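PDB 3KTN: carbohydrate kinase, pfkB family from Enterococcus faecalis, which probably phosphorylates 2-keto-3-deoxygluconate, as a member of the PfkB carbohydrate kinase family that binds magnesium. Local coordinates for residues A[240-245]-A[262-267]; A[299-304]-A[327-332]. One frame throughout, in Å; residues are numbered along the deposited sequence.

Interaction 1 of 2, residues A[240-245]-A[262-267]; sequences GTTRSH and YQQSEK
Thr242 and Gln264 meet through a methyl and an amide, Thr242 CG2 lying 4.0 Å from Gln264 NE2 where the two side chains cross at about a right angle. Strands 237-245 and 262-269 are not neighbours in the sheet: strand 250-257 runs between them, so they meet only through side chains that reach across it. Gln264 does so with its chain bent at chi2 (87°), which carries the amide toward Thr242. Here the amide is tethered at its oxygen. Tyr262 OH donates to Gln264 OE1 at 2.7 Å, in the carbonyl plane and on a lone pair, with a C=O...donor angle of 123°. Ser253 of the middle strand adds a weak hydrogen bond to NE2, and both ends of the amide are thereby given a partner.

The other side is wetter and more exposed. Ser244 OG touches the aliphatic part of Lys267, 3.7 Å from CD, and its polar link to the lysine is indirect: one water stands 3.0 Å from Ser244 OG and accepts from Lys267 NZ at 2.6 Å. Tyr251 meets the same ammonium in a cation-pi contact. No residue that touches here is buried, and just 97 Å² is lost between the segments. The arrangement is that of an antiparallel three-stranded meander, here ending the large sheet of the ribokinase-like fold.

Interaction 2 of 2, residues A[299-304]-A[327-332]; sequences AVTFAT and HVLEHP
Leu329 reaches from helix 322-330 to helix 296-310, and its two methyls close on Thr301. Its CB points toward the opposite helix, yet Leu329 CB is still 5.6 Å from Thr301 CG2. With CG anti to the carbonyl carbon (chi1 -78°), the side chain extends farther across, bringing CG to 4.4 Å from Thr301 CG2. At the tip the branches part. CD2 makes the nearest approach, 3.6 Å from Thr301 CG2, while CD1 lies 4.0 Å from that same methyl and also comes within 4.5 Å of Phe302 CA. One threonine methyl therefore sits against both arms of the leucine fork.

Thr301 chi1 (-70°) sets CG2 anti to the backbone N, and OG1 is held by the carbonyl of Glu297 in its own helix. Phe302 offers mainly backbone to the leucine, since its CB points away; the ring instead packs on Val322, Val325 and Asn326 earlier in the partner helix and meets Trp294 edge-to-face. Val305, a turn on from Thr301, and Arg268 add further contacts to Leu329. No hydrogen bond joins the segments. The leucine lies near the end of its helix, which His331 leaves. This is apolar helix-to-helix packing, joining two successive helices near the C-terminus, packed beside edge strand 262-269 of the central sheet in the ribokinase-like alpha/beta fold.

In the fold
Interactions 1 and 2 follow one another along the chain, their centres 14 Å apart, and they touch where edge strand 262-269 lies beside helix 296-310. A probable hydrogen bond joins Ser265 OG to Thr304 OG1 at 3.2 Å, and Gln263 O packs 3.9 Å from Val300 CG2. Arg268, which follows the 262-267 segment on the same strand, touches Thr304, Val328 and Leu329, linking the strand to both helices of interaction 2. Neither contact forms the magnesium site, which involves Asp274 and Ile276, in the sequence between that strand and helix 278-291. Other subunits are also reached: His245 packs on Asn333 of the second subunit, and Val328 on Ile98 of the third.

Interaction 1 of 2, residues A[240-245]-A[262-267]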
ATOM      1  N   GLY A 240      33.574   3.871 -19.720  1.00 34.64           N
ATOM      2  CA  GLY A 240      32.504   4.780 -19.368  1.00 34.96           C
ATOM      3  C   GLY A 240      31.419   4.720 -20.421  1.00 35.50           C
ATOM      4  O   GLY A 240      31.461   3.881 -21.323  1.00 36.05           O
ATOM      5  N   THR A 241      30.444   5.613 -20.313  1.00 35.37           N
ATOM      6  CA  THR A 241      29.343   5.643 -21.262  1.00 36.30           C
ATOM      7  C   THR A 241      29.033   7.058 -21.694  1.00 35.99           C
ATOM      8  O   THR A 241      29.336   8.022 -20.998  1.00 34.32           O
ATOM      9  CB  THR A 241      28.047   5.076 -20.657  1.00 36.31           C
ATOM     10  OG1 THR A 241      27.639   5.903 -19.561  1.00 34.98           O
ATOM     11  CG2 THR A 241      28.251   3.652 -20.177  1.00 35.01           C
ATOM     12  N   THR A 242      28.403   7.171 -22.848  1.00 38.21           N
ATOM     13  CA  THR A 242      28.029   8.466 -23.361  1.00 41.65           C
ATOM     14  C   THR A 242      26.552   8.434 -23.726  1.00 42.37           C
ATOM     15  O   THR A 242      26.085   7.520 -24.409  1.00 42.59           O
ATOM     16  CB  THR A 242      28.898   8.850 -24.590  1.00 43.03           C
ATOM     17  OG1 THR A 242      28.293   9.947 -25.286  1.00 47.81           O
ATOM     18  CG2 THR A 242      29.054   7.672 -25.530  1.00 45.00           C
ATOM     19  N   ARG A 243      25.817   9.419 -23.224  1.00 44.99           N
ATOM     20  CA  ARG A 243      24.391   9.544 -23.491  1.00 49.10           C
ATOM     21  C   ARG A 243      24.203  10.528 -24.632  1.00 50.86           C
ATOM     22  O   ARG A 243      24.862  11.565 -24.685  1.00 51.64           O
ATOM     23  CB  ARG A 243      23.658  10.056 -22.250  1.00 49.93           C
ATOM     24  CG  ARG A 243      23.694   9.098 -21.078  1.00 54.81           C
ATOM     25  CD  ARG A 243      23.316   9.795 -19.782  1.00 58.71           C
ATOM     26  NE  ARG A 243      23.536   8.928 -18.626  1.00 63.25           N
ATOM     27  CZ  ARG A 243      22.741   7.917 -18.287  1.00 64.56           C
ATOM     28  NH1 ARG A 243      21.664   7.647 -19.013  1.00 63.69           N
ATOM     29  NH2 ARG A 243      23.032   7.168 -17.227  1.00 63.98           N
ATOM     30  N   SER A 244      23.308  10.193 -25.551  1.00 52.66           N
ATOM     31  CA  SER A 244      23.031  11.053 -26.690  1.00 54.58           C
ATOM     32  C   SER A 244      21.537  11.033 -26.958  1.00 57.37           C
ATOM     33  O   SER A 244      20.812  10.200 -26.412  1.00 56.65           O
ATOM     34  CB  SER A 244      23.792  10.565 -27.929  1.00 53.86           C
ATOM     35  OG  SER A 244      23.436   9.232 -28.269  1.00 51.85           O
ATOM     36  N   HIS A 245      21.071  11.954 -27.792  1.00 60.29           N
ATOM     37  CA  HIS A 245      19.657  12.005 -28.111  1.00 64.73           C
ATOM     38  C   HIS A 245      19.391  12.548 -29.502  1.00 67.03           C
ATOM     39  O   HIS A 245      19.820  13.647 -29.847  1.00 67.35           O
ATOM     40  CB  HIS A 245      18.899  12.856 -27.084  1.00 65.64           C
ATOM     41  CG  HIS A 245      19.239  14.314 -27.132  1.00 67.94           C
ATOM     42  ND1 HIS A 245      20.468  14.805 -26.744  1.00 69.98           N
ATOM     43  CD2 HIS A 245      18.518  15.385 -27.537  1.00 68.95           C
ATOM     44  CE1 HIS A 245      20.488  16.115 -26.909  1.00 70.16           C
ATOM     45  NE2 HIS A 245      19.316  16.493 -27.389  1.00 70.02           N
ATOM     46  N   TYR A 262      40.748   0.824 -28.605  1.00 59.25           N
ATOM     47  CA  TYR A 262      39.524   1.572 -28.359  1.00 57.39           C
ATOM     48  C   TYR A 262      38.325   0.811 -28.902  1.00 57.10           C
ATOM     49  O   TYR A 262      38.246   0.535 -30.099  1.00 56.98           O
ATOM     50  CB  TYR A 262      39.608   2.951 -29.018  1.00 56.59           C
ATOM     51  CG  TYR A 262      38.270   3.633 -29.203  1.00 56.94           C
ATOM     52  CD1 TYR A 262      37.354   3.721 -28.153  1.00 56.85           C
ATOM     53  CD2 TYR A 262      37.923   4.204 -30.426  1.00 56.33           C
ATOM     54  CE1 TYR A 262      36.133   4.360 -28.316  1.00 55.93           C
ATOM     55  CE2 TYR A 262      36.705   4.846 -30.600  1.00 56.58           C
ATOM     56  CZ  TYR A 262      35.815   4.922 -29.541  1.00 56.21           C
ATOM     57  OH  TYR A 262      34.617   5.571 -29.708  1.00 54.68           O
ATOM     58  N   GLN A 263      37.394   0.477 -28.015  1.00 55.70           N
ATOM     59  CA  GLN A 263      36.198  -0.258 -28.407  1.00 54.12           C
ATOM     60  C   GLN A 263      34.945   0.488 -27.967  1.00 52.32           C
ATOM     61  O   GLN A 263      34.752   0.764 -26.785  1.00 51.75           O
ATOM     62  CB  GLN A 263      36.212  -1.654 -27.789  1.00 56.10           C
ATOM     63  CG  GLN A 263      35.426  -2.662 -28.588  1.00 58.23           C
ATOM     64  CD  GLN A 263      35.960  -2.798 -29.996  1.00 59.83           C
ATOM     65  OE1 GLN A 263      37.140  -3.092 -30.196  1.00 62.00           O
ATOM     66  NE2 GLN A 263      35.100  -2.581 -30.982  1.00 60.15           N
ATOM     67  N   GLN A 264      34.099   0.813 -28.935  1.00 50.42           N
ATOM     68  CA  GLN A 264      32.865   1.538 -28.678  1.00 49.55           C
ATOM     69  C   GLN A 264      31.698   0.664 -29.114  1.00 48.03           C
ATOM     70  O   GLN A 264      31.769  -0.001 -30.145  1.00 47.56           O
ATOM     71  CB  GLN A 264      32.862   2.842 -29.479  1.00 51.41           C
ATOM     72  CG  GLN A 264      31.600   3.677 -29.359  1.00 53.43           C
ATOM     73  CD  GLN A 264      31.634   4.627 -28.180  1.00 56.35           C
ATOM     74  OE1 GLN A 264      32.519   5.474 -28.078  1.00 55.84           O
ATOM     75  NE2 GLN A 264      30.663   4.494 -27.284  1.00 58.28           N
ATOM     76  N   SER A 265      30.627   0.655 -28.330  1.00 46.03           N
ATOM     77  CA  SER A 265      29.457  -0.142 -28.681  1.00 44.69           C
ATOM     78  C   SER A 265      28.561   0.717 -29.563  1.00 44.32           C
ATOM     79  O   SER A 265      28.735   1.933 -29.630  1.00 42.00           O
ATOM     80  CB  SER A 265      28.682  -0.547 -27.427  1.00 43.99           C
ATOM     81  OG  SER A 265      27.883   0.527 -26.964  1.00 42.50           O
ATOM     82  N   GLU A 266      27.611   0.092 -30.246  1.00 45.13           N
ATOM     83  CA  GLU A 266      26.693   0.852 -31.085  1.00 47.79           C
ATOM     84  C   GLU A 266      25.667   1.498 -30.157  1.00 46.07           C
ATOM     85  O   GLU A 266      25.392   0.964 -29.086  1.00 45.54           O
ATOM     86  CB  GLU A 266      25.996  -0.074 -32.084  1.00 52.57           C
ATOM     87  CG  GLU A 266      25.339  -1.293 -31.452  1.00 59.89           C
ATOM     88  CD  GLU A 266      24.571  -2.132 -32.463  1.00 65.13           C
ATOM     89  OE1 GLU A 266      25.184  -2.559 -33.469  1.00 67.29           O
ATOM     90  OE2 GLU A 266      23.358  -2.366 -32.251  1.00 67.17           O
ATOM     91  N   LYS A 267      25.124   2.648 -30.556  1.00 44.70           N
ATOM     92  CA  LYS A 267      24.123   3.341 -29.747  1.00 45.64           C
ATOM     93  C   LYS A 267      22.949   2.415 -29.448  1.00 44.34           C
ATOM     94  O   LYS A 267      22.423   1.759 -30.344  1.00 45.12           O
ATOM     95  CB  LYS A 267      23.571   4.573 -30.472  1.00 46.79           C
ATOM     96  CG  LYS A 267      24.552   5.697 -30.708  1.00 51.20           C
ATOM     97  CD  LYS A 267      23.821   6.946 -31.205  1.00 55.19           C
ATOM     98  CE  LYS A 267      22.940   6.655 -32.428  1.00 57.66           C
ATOM     99  NZ  LYS A 267      22.144   7.850 -32.857  1.00 58.03           N
TER
HETATM  100  O   HOH W   1      22.683   9.755 -31.099  1.00 64.85           O

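Interaction 2 of 2, residues A[299-304]-A[327-332]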
ATOM      1  N   ALA A 299      32.910  -7.336 -24.025  1.00 42.34           N
ATOM      2  CA  ALA A 299      32.729  -6.710 -22.725  1.00 40.73           C
ATOM      3  C   ALA A 299      31.937  -5.407 -22.800  1.00 40.66           C
ATOM      4  O   ALA A 299      31.030  -5.182 -21.994  1.00 36.82           O
ATOM      5  CB  ALA A 299      34.080  -6.452 -22.080  1.00 40.69           C
ATOM      6  N   VAL A 300      32.278  -4.553 -23.763  1.00 39.55           N
ATOM      7  CA  VAL A 300      31.596  -3.272 -23.903  1.00 39.94           C
ATOM      8  C   VAL A 300      30.152  -3.455 -24.377  1.00 39.27           C
ATOM      9  O   VAL A 300      29.269  -2.692 -23.994  1.00 38.75           O
ATOM     10  CB  VAL A 300      32.364  -2.324 -24.870  1.00 40.37           C
ATOM     11  CG1 VAL A 300      32.180  -2.769 -26.312  1.00 42.40           C
ATOM     12  CG2 VAL A 300      31.879  -0.902 -24.692  1.00 41.87           C
ATOM     13  N   THR A 301      29.911  -4.469 -25.202  1.00 37.86           N
ATOM     14  CA  THR A 301      28.560  -4.739 -25.686  1.00 39.96           C
ATOM     15  C   THR A 301      27.695  -5.246 -24.528  1.00 39.21           C
ATOM     16  O   THR A 301      26.574  -4.784 -24.319  1.00 38.54           O
ATOM     17  CB  THR A 301      28.558  -5.814 -26.791  1.00 42.09           C
ATOM     18  OG1 THR A 301      29.139  -5.275 -27.983  1.00 45.94           O
ATOM     19  CG2 THR A 301      27.139  -6.269 -27.088  1.00 41.24           C
ATOM     20  N   PHE A 302      28.236  -6.201 -23.782  1.00 36.44           N
ATOM     21  CA  PHE A 302      27.546  -6.786 -22.650  1.00 34.91           C
ATOM     22  C   PHE A 302      27.238  -5.716 -21.595  1.00 35.37           C
ATOM     23  O   PHE A 302      26.114  -5.628 -21.099  1.00 33.04           O
ATOM     24  CB  PHE A 302      28.423  -7.874 -22.040  1.00 34.66           C
ATOM     25  CG  PHE A 302      27.811  -8.562 -20.859  1.00 33.36           C
ATOM     26  CD1 PHE A 302      27.039  -9.707 -21.025  1.00 33.43           C
ATOM     27  CD2 PHE A 302      28.020  -8.075 -19.577  1.00 32.87           C
ATOM     28  CE1 PHE A 302      26.481 -10.357 -19.926  1.00 30.96           C
ATOM     29  CE2 PHE A 302      27.465  -8.718 -18.470  1.00 33.70           C
ATOM     30  CZ  PHE A 302      26.695  -9.864 -18.650  1.00 31.33           C
ATOM     31  N   ALA A 303      28.240  -4.905 -21.267  1.00 34.49           N
ATOM     32  CA  ALA A 303      28.102  -3.855 -20.264  1.00 33.80           C
ATOM     33  C   ALA A 303      27.110  -2.748 -20.635  1.00 33.27           C
ATOM     34  O   ALA A 303      26.388  -2.245 -19.771  1.00 32.68           O
ATOM     35  CB  ALA A 303      29.469  -3.250 -19.965  1.00 31.23           C
ATOM     36  N   THR A 304      27.077  -2.367 -21.909  1.00 30.69           N
ATOM     37  CA  THR A 304      26.168  -1.323 -22.362  1.00 30.79           C
ATOM     38  C   THR A 304      24.718  -1.803 -22.249  1.00 32.54           C
ATOM     39  O   THR A 304      23.844  -1.056 -21.802  1.00 31.05           O
ATOM     40  CB  THR A 304      26.475  -0.902 -23.824  1.00 32.25           C
ATOM     41  OG1 THR A 304      27.861  -0.554 -23.937  1.00 32.45           O
ATOM     42  CG2 THR A 304      25.641   0.313 -24.223  1.00 29.04           C
ATOM     43  N   HIS A 327      20.087 -12.790 -23.173  1.00 40.26           N
ATOM     44  CA  HIS A 327      18.796 -13.000 -23.819  1.00 38.41           C
ATOM     45  C   HIS A 327      18.394 -11.728 -24.560  1.00 37.22           C
ATOM     46  O   HIS A 327      17.835 -11.780 -25.653  1.00 37.08           O
ATOM     47  CB  HIS A 327      17.732 -13.381 -22.788  1.00 39.17           C
ATOM     48  CG  HIS A 327      16.352 -13.505 -23.360  1.00 40.71           C
ATOM     49  ND1 HIS A 327      15.557 -12.408 -23.626  1.00 41.32           N
ATOM     50  CD2 HIS A 327      15.644 -14.589 -23.752  1.00 38.94           C
ATOM     51  CE1 HIS A 327      14.418 -12.814 -24.159  1.00 42.70           C
ATOM     52  NE2 HIS A 327      14.446 -14.134 -24.247  1.00 42.28           N
ATOM     53  N   VAL A 328      18.688 -10.574 -23.975  1.00 37.40           N
ATOM     54  CA  VAL A 328      18.352  -9.319 -24.636  1.00 38.56           C
ATOM     55  C   VAL A 328      19.180  -9.186 -25.918  1.00 39.63           C
ATOM     56  O   VAL A 328      18.669  -8.767 -26.956  1.00 39.14           O
ATOM     57  CB  VAL A 328      18.621  -8.111 -23.712  1.00 39.44           C
ATOM     58  CG1 VAL A 328      18.400  -6.813 -24.468  1.00 40.29           C
ATOM     59  CG2 VAL A 328      17.701  -8.176 -22.505  1.00 40.25           C
ATOM     60  N   LEU A 329      20.454  -9.560 -25.850  1.00 40.57           N
ATOM     61  CA  LEU A 329      21.333  -9.482 -27.019  1.00 41.90           C
ATOM     62  C   LEU A 329      20.942 -10.487 -28.101  1.00 41.90           C
ATOM     63  O   LEU A 329      20.842 -10.143 -29.276  1.00 40.91           O
ATOM     64  CB  LEU A 329      22.789  -9.733 -26.611  1.00 42.33           C
ATOM     65  CG  LEU A 329      23.538  -8.581 -25.941  1.00 43.19           C
ATOM     66  CD1 LEU A 329      24.872  -9.073 -25.406  1.00 42.32           C
ATOM     67  CD2 LEU A 329      23.744  -7.460 -26.949  1.00 43.93           C
ATOM     68  N   GLU A 330      20.712 -11.727 -27.690  1.00 42.70           N
ATOM     69  CA  GLU A 330      20.360 -12.796 -28.613  1.00 45.63           C
ATOM     70  C   GLU A 330      18.914 -12.816 -29.090  1.00 46.62           C
ATOM     71  O   GLU A 330      18.635 -13.285 -30.192  1.00 47.14           O
ATOM     72  CB  GLU A 330      20.695 -14.145 -27.982  1.00 48.00           C
ATOM     73  CG  GLU A 330      22.183 -14.406 -27.833  1.00 53.44           C
ATOM     74  CD  GLU A 330      22.479 -15.516 -26.846  1.00 56.41           C
ATOM     75  OE1 GLU A 330      21.753 -16.534 -26.864  1.00 59.41           O
ATOM     76  OE2 GLU A 330      23.437 -15.373 -26.055  1.00 58.62           O
ATOM     77  N   HIS A 331      17.995 -12.319 -28.270  1.00 46.60           N
ATOM     78  CA  HIS A 331      16.578 -12.319 -28.637  1.00 46.31           C
ATOM     79  C   HIS A 331      15.929 -10.971 -28.348  1.00 45.78           C
ATOM     80  O   HIS A 331      15.144 -10.829 -27.410  1.00 45.81           O
ATOM     81  CB  HIS A 331      15.857 -13.426 -27.868  1.00 46.74           C
ATOM     82  CG  HIS A 331      16.484 -14.774 -28.038  1.00 48.61           C
ATOM     83  ND1 HIS A 331      16.424 -15.479 -29.221  1.00 48.36           N
ATOM     84  CD2 HIS A 331      17.225 -15.525 -27.189  1.00 49.46           C
ATOM     85  CE1 HIS A 331      17.101 -16.607 -29.093  1.00 49.34           C
ATOM     86  NE2 HIS A 331      17.597 -16.658 -27.871  1.00 49.90           N
ATOM     87  N   PRO A 332      16.250  -9.963 -29.169  1.00 45.32           N
ATOM     88  CA  PRO A 332      15.758  -8.585 -29.084  1.00 45.13           C
ATOM     89  C   PRO A 332      14.244  -8.415 -29.196  1.00 44.85           C
ATOM     90  O   PRO A 332      13.693  -7.428 -28.708  1.00 43.23           O
ATOM     91  CB  PRO A 332      16.482  -7.887 -30.238  1.00 45.18           C
ATOM     92  CG  PRO A 332      17.727  -8.694 -30.407  1.00 46.96           C
ATOM     93  CD  PRO A 332      17.221 -10.098 -30.269  1.00 46.01           C
TER